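PDB 4OVS: TRAP dicarboxylate transporter, DctP subunit from Sulfurospirillum deleyianum, which probably captures succinate and related dicarboxylates in the periplasm and hands them to the membrane part of a TRAP transporter. Local coordinates for residues 92-97 and 237-242; 218-223 and 283-288. One frame throughout, in Å; residues are numbered along the deposited sequence.

Interaction 1 of 2, residues 92-97 and 237-242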
ATOM      1  N   SER A  92       2.175  -5.306  -3.049  1.00 22.67           N
ATOM      2  CA  SER A  92       2.989  -5.355  -4.287  1.00 30.87           C
ATOM      3  C   SER A  92       4.466  -5.596  -4.003  1.00 28.16           C
ATOM      4  O   SER A  92       5.175  -6.181  -4.815  1.00 25.91           O
ATOM      5  CB  SER A  92       2.907  -4.026  -5.065  1.00 25.82           C
ATOM      6  OG  SER A  92       1.607  -3.760  -5.578  1.00 26.14           O
ATOM      7  N   LYS A  93       4.928  -5.113  -2.860  1.00 25.44           N
ATOM      8  CA  LYS A  93       6.318  -5.155  -2.502  1.00 26.08           C
ATOM      9  C   LYS A  93       6.764  -6.597  -2.192  1.00 32.31           C
ATOM     10  O   LYS A  93       7.939  -6.890  -2.218  1.00 28.91           O
ATOM     11  CB  LYS A  93       6.579  -4.241  -1.307  1.00 31.48           C
ATOM     12  CG  LYS A  93       6.129  -2.799  -1.479  1.00 32.44           C
ATOM     13  CD  LYS A  93       7.020  -1.981  -2.394  1.00 30.97           C
ATOM     14  CE  LYS A  93       6.270  -0.784  -3.004  1.00 31.35           C
ATOM     15  NZ  LYS A  93       5.955   0.301  -2.058  1.00 23.68           N
ATOM     16  N   PHE A  94       5.810  -7.487  -1.933  1.00 26.16           N
ATOM     17  CA  PHE A  94       6.092  -8.899  -1.655  1.00 30.07           C
ATOM     18  C   PHE A  94       6.065  -9.797  -2.891  1.00 35.02           C
ATOM     19  O   PHE A  94       6.394 -10.988  -2.823  1.00 32.25           O
ATOM     20  CB  PHE A  94       5.046  -9.461  -0.677  1.00 24.96           C
ATOM     21  CG  PHE A  94       5.140  -8.903   0.734  1.00 28.09           C
ATOM     22  CD1 PHE A  94       5.963  -9.498   1.683  1.00 25.40           C
ATOM     23  CD2 PHE A  94       4.393  -7.798   1.109  1.00 28.58           C
ATOM     24  CE1 PHE A  94       6.044  -9.015   2.961  1.00 26.93           C
ATOM     25  CE2 PHE A  94       4.471  -7.296   2.410  1.00 23.16           C
ATOM     26  CZ  PHE A  94       5.290  -7.895   3.327  1.00 25.11           C
ATOM     27  N   THR A  95       5.647  -9.254  -4.020  1.00 36.98           N
ATOM     28  CA  THR A  95       5.282 -10.122  -5.136  1.00 38.67           C
ATOM     29  C   THR A  95       6.450 -10.842  -5.817  1.00 37.43           C
ATOM     30  O   THR A  95       6.223 -11.803  -6.529  1.00 35.73           O
ATOM     31  CB  THR A  95       4.385  -9.389  -6.170  1.00 36.99           C
ATOM     32  OG1 THR A  95       5.110  -8.334  -6.827  1.00 33.41           O
ATOM     33  CG2 THR A  95       3.121  -8.821  -5.464  1.00 32.58           C
ATOM     34  N   SER A  96       7.687 -10.411  -5.587  1.00 42.88           N
ATOM     35  CA  SER A  96       8.812 -11.185  -6.088  1.00 42.10           C
ATOM     36  C   SER A  96       9.128 -12.399  -5.190  1.00 44.69           C
ATOM     37  O   SER A  96       9.535 -13.415  -5.700  1.00 49.93           O
ATOM     38  CB  SER A  96      10.060 -10.326  -6.294  1.00 47.68           C
ATOM     39  OG  SER A  96      10.587  -9.835  -5.072  1.00 53.09           O
ATOM     40  N   LEU A  97       8.946 -12.280  -3.871  1.00 38.00           N
ATOM     41  CA  LEU A  97       9.135 -13.374  -2.915  1.00 40.78           C
ATOM     42  C   LEU A  97       7.949 -14.314  -2.912  1.00 41.67           C
ATOM     43  O   LEU A  97       8.102 -15.535  -2.791  1.00 40.52           O
ATOM     44  CB  LEU A  97       9.267 -12.799  -1.494  1.00 43.08           C
ATOM     45  CG  LEU A  97      10.369 -11.752  -1.416  1.00 44.95           C
ATOM     46  CD1 LEU A  97      10.477 -11.144  -0.030  1.00 49.88           C
ATOM     47  CD2 LEU A  97      11.684 -12.353  -1.845  1.00 43.42           C
ATOM     48  N   LEU A 237       1.163  -5.534   4.863  1.00 20.82           N
ATOM     49  CA  LEU A 237       1.343  -6.638   5.800  1.00 19.49           C
ATOM     50  C   LEU A 237       2.523  -6.253   6.672  1.00 23.80           C
ATOM     51  O   LEU A 237       3.619  -5.963   6.176  1.00 25.85           O
ATOM     52  CB  LEU A 237       1.600  -7.947   5.093  1.00 26.78           C
ATOM     53  CG  LEU A 237       1.989  -9.077   6.071  1.00 29.37           C
ATOM     54  CD1 LEU A 237       0.858  -9.433   7.010  1.00 24.51           C
ATOM     55  CD2 LEU A 237       2.438 -10.281   5.317  1.00 30.31           C
ATOM     56  N   VAL A 238       2.285  -6.155   7.962  1.00 22.07           N
ATOM     57  CA  VAL A 238       3.361  -5.848   8.912  1.00 20.86           C
ATOM     58  C   VAL A 238       4.231  -7.081   9.016  1.00 26.48           C
ATOM     59  O   VAL A 238       3.721  -8.205   9.216  1.00 23.02           O
ATOM     60  CB  VAL A 238       2.785  -5.467  10.293  1.00 23.95           C
ATOM     61  CG1 VAL A 238       3.875  -5.169  11.325  1.00 24.15           C
ATOM     62  CG2 VAL A 238       1.864  -4.278  10.170  1.00 25.53           C
ATOM     63  N   ILE A 239       5.533  -6.872   8.836  1.00 22.27           N
ATOM     64  CA  ILE A 239       6.517  -7.920   9.015  1.00 25.25           C
ATOM     65  C   ILE A 239       7.675  -7.549   9.918  1.00 25.85           C
ATOM     66  O   ILE A 239       8.021  -6.379  10.066  1.00 23.11           O
ATOM     67  CB  ILE A 239       7.138  -8.389   7.711  1.00 24.22           C
ATOM     68  CG1 ILE A 239       7.703  -7.188   6.948  1.00 23.77           C
ATOM     69  CG2 ILE A 239       6.112  -9.158   6.883  1.00 22.20           C
ATOM     70  CD1 ILE A 239       8.565  -7.612   5.820  1.00 27.35           C
HETATM   71  N   MSE A 240       8.288  -8.572  10.502  1.00 23.02           N
HETATM   72  CA  MSE A 240       9.450  -8.369  11.340  1.00 23.72           C
HETATM   73  C   MSE A 240      10.635  -9.181  10.845  1.00 31.14           C
HETATM   74  O   MSE A 240      10.481 -10.164  10.122  1.00 30.34           O
HETATM   75  CB  MSE A 240       9.163  -8.709  12.801  1.00 24.26           C
HETATM   76  CG  MSE A 240       7.994  -8.055  13.422  1.00 31.19           C
HETATM   77 SE   MSE A 240       8.052  -8.100  15.404  1.00 42.23          SE
HETATM   78  CE  MSE A 240       7.583  -9.996  15.707  1.00 29.32           C
ATOM     79  N   SER A 241      11.825  -8.728  11.205  1.00 23.53           N
ATOM     80  CA  SER A 241      13.050  -9.457  10.891  1.00 24.77           C
ATOM     81  C   SER A 241      13.091 -10.727  11.740  1.00 29.03           C
ATOM     82  O   SER A 241      13.013 -10.688  12.973  1.00 26.99           O
ATOM     83  CB  SER A 241      14.286  -8.607  11.178  1.00 27.35           C
ATOM     84  OG  SER A 241      15.458  -9.401  11.140  1.00 29.16           O
ATOM     85  N   GLU A 242      13.187 -11.858  11.068  1.00 30.38           N
ATOM     86  CA  GLU A 242      13.279 -13.143  11.752  1.00 37.81           C
ATOM     87  C   GLU A 242      14.494 -13.274  12.708  1.00 37.82           C
ATOM     88  O   GLU A 242      14.380 -13.881  13.789  1.00 40.14           O
ATOM     89  CB  GLU A 242      13.326 -14.232  10.683  1.00 41.47           C
ATOM     90  CG  GLU A 242      13.222 -15.619  11.168  1.00 45.21           C
ATOM     91  CD  GLU A 242      13.110 -16.569  10.000  1.00 52.75           C
ATOM     92  OE1 GLU A 242      11.960 -16.916   9.627  1.00 53.23           O
ATOM     93  OE2 GLU A 242      14.174 -16.936   9.441  1.00 55.82           O
TER

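Interaction 2 of 2, residues 218-223 and 283-288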
ATOM      1  N   LYS A 218       2.226  15.283  -1.662  1.00 18.96           N
ATOM      2  CA  LYS A 218       2.095  16.435  -2.528  1.00 23.27           C
ATOM      3  C   LYS A 218       2.041  16.082  -3.983  1.00 29.10           C
ATOM      4  O   LYS A 218       2.369  16.905  -4.831  1.00 24.51           O
ATOM      5  CB  LYS A 218       3.173  17.450  -2.234  1.00 23.31           C
ATOM      6  CG  LYS A 218       3.241  17.711  -0.737  1.00 25.89           C
ATOM      7  CD  LYS A 218       3.875  19.034  -0.416  1.00 32.99           C
ATOM      8  CE  LYS A 218       4.202  19.136   1.075  1.00 37.84           C
ATOM      9  NZ  LYS A 218       2.982  19.055   1.948  1.00 41.28           N
ATOM     10  N   PHE A 219       1.581  14.866  -4.278  1.00 20.05           N
ATOM     11  CA  PHE A 219       1.435  14.463  -5.680  1.00 21.57           C
ATOM     12  C   PHE A 219       0.361  15.345  -6.324  1.00 23.68           C
ATOM     13  O   PHE A 219       0.361  15.581  -7.546  1.00 22.23           O
ATOM     14  CB  PHE A 219       1.001  13.027  -5.793  1.00 18.95           C
ATOM     15  CG  PHE A 219       2.022  12.004  -5.290  1.00 22.67           C
ATOM     16  CD1 PHE A 219       3.370  12.306  -5.133  1.00 19.53           C
ATOM     17  CD2 PHE A 219       1.599  10.709  -4.991  1.00 19.05           C
ATOM     18  CE1 PHE A 219       4.266  11.323  -4.720  1.00 20.40           C
ATOM     19  CE2 PHE A 219       2.485   9.716  -4.575  1.00 18.87           C
ATOM     20  CZ  PHE A 219       3.811  10.030  -4.415  1.00 22.80           C
ATOM     21  N   ASN A 220      -0.570  15.811  -5.494  1.00 22.10           N
ATOM     22  CA  ASN A 220      -1.584  16.766  -5.944  1.00 24.04           C
ATOM     23  C   ASN A 220      -0.991  18.047  -6.536  1.00 24.23           C
ATOM     24  O   ASN A 220      -1.604  18.675  -7.393  1.00 24.37           O
ATOM     25  CB  ASN A 220      -2.523  17.134  -4.812  1.00 24.23           C
ATOM     26  CG  ASN A 220      -1.813  17.742  -3.636  1.00 25.30           C
ATOM     27  OD1 ASN A 220      -0.909  17.134  -3.044  1.00 24.08           O
ATOM     28  ND2 ASN A 220      -2.219  18.944  -3.274  1.00 24.66           N
ATOM     29  N   GLU A 221       0.196  18.434  -6.081  1.00 25.34           N
ATOM     30  CA  GLU A 221       0.810  19.666  -6.531  1.00 22.99           C
ATOM     31  C   GLU A 221       1.518  19.479  -7.850  1.00 27.45           C
ATOM     32  O   GLU A 221       1.873  20.456  -8.523  1.00 27.54           O
ATOM     33  CB  GLU A 221       1.756  20.215  -5.448  1.00 24.82           C
ATOM     34  CG  GLU A 221       0.982  20.475  -4.197  1.00 25.54           C
ATOM     35  CD  GLU A 221       1.775  21.172  -3.123  1.00 30.08           C
ATOM     36  OE1 GLU A 221       1.164  21.623  -2.120  1.00 31.45           O
ATOM     37  OE2 GLU A 221       2.993  21.239  -3.273  1.00 27.28           O
ATOM     38  N   VAL A 222       1.728  18.226  -8.236  1.00 24.86           N
ATOM     39  CA  VAL A 222       2.412  17.934  -9.493  1.00 29.38           C
ATOM     40  C   VAL A 222       1.565  17.093 -10.465  1.00 28.24           C
ATOM     41  O   VAL A 222       2.102  16.474 -11.370  1.00 31.46           O
ATOM     42  CB  VAL A 222       3.803  17.279  -9.252  1.00 31.50           C
ATOM     43  CG1 VAL A 222       4.773  18.314  -8.698  1.00 32.68           C
ATOM     44  CG2 VAL A 222       3.680  16.099  -8.311  1.00 26.42           C
ATOM     45  N   GLN A 223       0.248  17.132 -10.310  1.00 26.98           N
ATOM     46  CA  GLN A 223      -0.710  16.492 -11.243  1.00 27.19           C
ATOM     47  C   GLN A 223      -1.870  17.447 -11.524  1.00 28.86           C
ATOM     48  O   GLN A 223      -2.335  18.118 -10.603  1.00 27.78           O
ATOM     49  CB  GLN A 223      -1.287  15.220 -10.606  1.00 27.22           C
ATOM     50  CG  GLN A 223      -0.310  14.130 -10.353  1.00 26.27           C
ATOM     51  CD  GLN A 223       0.060  13.379 -11.632  1.00 27.17           C
ATOM     52  OE1 GLN A 223      -0.301  12.231 -11.812  1.00 31.48           O
ATOM     53  NE2 GLN A 223       0.827  14.003 -12.478  1.00 28.21           N
ATOM     54  N   SER A 283      -9.795  18.682  -2.450  1.00 22.17           N
ATOM     55  CA  SER A 283     -10.818  19.536  -3.048  1.00 23.61           C
ATOM     56  C   SER A 283     -10.578  21.004  -2.770  1.00 24.12           C
ATOM     57  O   SER A 283     -10.721  21.834  -3.666  1.00 24.52           O
ATOM     58  CB  SER A 283     -12.196  19.118  -2.525  1.00 23.23           C
ATOM     59  OG  SER A 283     -12.548  17.848  -3.043  1.00 24.05           O
ATOM     60  N   GLU A 284     -10.188  21.323  -1.541  1.00 20.38           N
ATOM     61  CA  GLU A 284      -9.889  22.693  -1.200  1.00 24.46           C
ATOM     62  C   GLU A 284      -8.654  23.177  -1.987  1.00 28.63           C
ATOM     63  O   GLU A 284      -8.619  24.306  -2.503  1.00 23.49           O
ATOM     64  CB  GLU A 284      -9.658  22.832   0.299  1.00 29.53           C
ATOM     65  CG  GLU A 284      -9.453  24.281   0.722  1.00 34.99           C
ATOM     66  CD  GLU A 284     -10.731  24.964   1.270  1.00 44.74           C
ATOM     67  OE1 GLU A 284     -11.767  24.952   0.553  1.00 44.10           O
ATOM     68  OE2 GLU A 284     -10.690  25.550   2.392  1.00 48.85           O
ATOM     69  N   TYR A 285      -7.661  22.309  -2.111  1.00 26.40           N
ATOM     70  CA  TYR A 285      -6.464  22.630  -2.871  1.00 22.76           C
ATOM     71  C   TYR A 285      -6.815  22.929  -4.348  1.00 23.09           C
ATOM     72  O   TYR A 285      -6.270  23.857  -4.973  1.00 21.96           O
ATOM     73  CB  TYR A 285      -5.441  21.494  -2.780  1.00 22.14           C
ATOM     74  CG  TYR A 285      -4.425  21.639  -3.856  1.00 23.25           C
ATOM     75  CD1 TYR A 285      -3.368  22.523  -3.724  1.00 25.16           C
ATOM     76  CD2 TYR A 285      -4.561  20.953  -5.043  1.00 26.98           C
ATOM     77  CE1 TYR A 285      -2.420  22.707  -4.758  1.00 24.22           C
ATOM     78  CE2 TYR A 285      -3.654  21.120  -6.062  1.00 22.89           C
ATOM     79  CZ  TYR A 285      -2.609  22.011  -5.932  1.00 25.14           C
ATOM     80  OH  TYR A 285      -1.722  22.147  -6.975  1.00 23.90           O
ATOM     81  N   ALA A 286      -7.714  22.143  -4.920  1.00 21.08           N
ATOM     82  CA  ALA A 286      -8.067  22.349  -6.316  1.00 24.35           C
ATOM     83  C   ALA A 286      -8.811  23.705  -6.503  1.00 27.53           C
ATOM     84  O   ALA A 286      -8.524  24.510  -7.418  1.00 25.40           O
ATOM     85  CB  ALA A 286      -8.908  21.207  -6.777  1.00 24.58           C
ATOM     86  N   LYS A 287      -9.725  23.995  -5.595  1.00 27.61           N
ATOM     87  CA  LYS A 287     -10.493  25.234  -5.673  1.00 27.70           C
ATOM     88  C   LYS A 287      -9.600  26.444  -5.487  1.00 27.71           C
ATOM     89  O   LYS A 287      -9.733  27.447  -6.197  1.00 32.07           O
ATOM     90  CB  LYS A 287     -11.548  25.201  -4.581  1.00 32.01           C
ATOM     91  CG  LYS A 287     -12.603  26.290  -4.611  1.00 36.12           C
ATOM     92  CD  LYS A 287     -13.656  25.965  -3.537  1.00 35.49           C
ATOM     93  CE  LYS A 287     -14.573  27.134  -3.181  1.00 43.39           C
ATOM     94  NZ  LYS A 287     -15.514  26.724  -2.084  1.00 44.57           N
ATOM     95  N   ALA A 288      -8.693  26.367  -4.518  1.00 26.36           N
ATOM     96  CA  ALA A 288      -7.896  27.521  -4.134  1.00 29.33           C
ATOM     97  C   ALA A 288      -6.781  27.766  -5.117  1.00 29.86           C
ATOM     98  O   ALA A 288      -6.486  28.901  -5.434  1.00 28.48           O
ATOM     99  CB  ALA A 288      -7.334  27.344  -2.763  1.00 28.39           C
TER
HETATM  100  O   HOH W   1      -1.718  20.773  -9.251  1.00 23.07           O

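Interaction 1 of 2, residues 92-97 and 237-242
The far edge of the Phe94 ring meets strand 237-241 at Leu237 and Ile239; Phe94 makes all the contacts between the two segments, and no hydrogen bond crosses between them. CZ is the leading atom. It lies 3.9 Å from CG2 of Ile239, which sits near the ring plane, and on the neighbouring corner CE2 comes within 4.0 Å of CB of Leu237. Ile239 approaches the phenyl from the opposite direction; with chi1 at 54°, its CG1 lies between the backbone N and the carbonyl carbon, and its chain ends with CD1 4.1 Å from Phe94 CE1, so that two methyl groups meet the same end of the ring. Leu237 instead crosses the phenyl at about a right angle. Met76 of helix 75-81, Val132 of helix 123-134 and Pro89 also pack against Phe94.

The carbonyl O of Leu237 also lies against the ring edge, 3.8 Å from Phe94 CZ and near the ring plane. Within 92-97, Ser92 O accepts from Thr95 OG1 at 2.9 Å and from Thr95 N at 3.2 Å, both donors arriving from the same face of the carbonyl plane. This double grip tightens the turn that carries Phe94. Next to it, Lys93 leads off roughly at right angles to Phe94, its NZ hydrogen-bonded to succinate and salt-bridged to Asp72.

Replacing Phe94 by an alanine removes the ring and is likely to open a gap between Leu237, Ile239 and Val132 and leave 92-97 without its contact to the strand.

With no hydrogen bond or charge pair between the segments, the contact relies on shape and dispersion: an aromatic side chain packs the turn against the strand, while the adjacent residue turns its charge to the ligand.

Interaction 2 of 2, residues 218-223 and 283-288
The Tyr285 ring carries the amide of Asn220 on one face and a water at its edge. Asn220 ND2 stands 3.5 Å above the ring plane of Tyr285, over its centre, and the amide and ring planes are 81° apart. The amide is thus nearly upright on the ring, nitrogen foremost, a pose consistent with an amide-pi attraction. Asn220 is set there by a chi1 of 59°, which puts CG between its backbone N and carbonyl carbon, and Tyr285 swings out from its helix with CG anti to the backbone N. Phe214 and Tyr215 of helix 211-216 also touch the Asn220 side chain.

Glu221 adds an oblique approach: its CG lies 4.1 Å from Tyr285 CE1, and the carboxylate is turned 28° from the ring plane. Its backbone closes in near the phenol, with CA 3.6 Å from Tyr285 OH.

Water 1, in the plane of the ring, bridges the two segments. It donates to Asn220 O at 2.8 Å and is hydrogen-bonded to Tyr285 OH at 2.7 Å. Asn220 therefore meets the tyrosine through its amide nitrogen over the face and through its carbonyl, whose O touches the ring directly, 3.5 Å from Tyr285 CE2, besides reaching the phenol by way of the water.

The 3-10 turn 219-221 that presents these groups is held by Glu221 N to Lys218 O (2.9 Å). Just beyond it, Gln223 NE2 folds back onto Val222 O at 3.0 Å, and Gln223 OE1 is hydrogen-bonded to Ser151 OG.

The contact lies near the C-terminal end of helix 253-289, the long helix characteristic of TRAP solute-binding proteins. Here that end is joined to the turn following helix 211-216, which carries the succinate-binding Asn213.

How the interactions relate
The two contacts lie on opposite sides of the chain's centre, with centres 32 Å apart and nearest atoms about 10 Å apart, and do not touch. Along the chain their segments alternate: 92-97, 218-223, 237-242, then 283-288. The mixed sheet relates them, because strand 233-241, which supplies interaction 1, and strand 225-227, which follows the turn of interaction 2, both pair with strand 137-152. Interaction 1 fixes the loop holding Lys93 in the buried interior, whereas interaction 2 ties the end of helix 253-289 near the surface. Succinate-binding Lys93 lies within interaction 1, whereas Asn213 is about 10 Å from Asn220 of interaction 2 between side chains, consistent with a site assembled from distant parts of the chain.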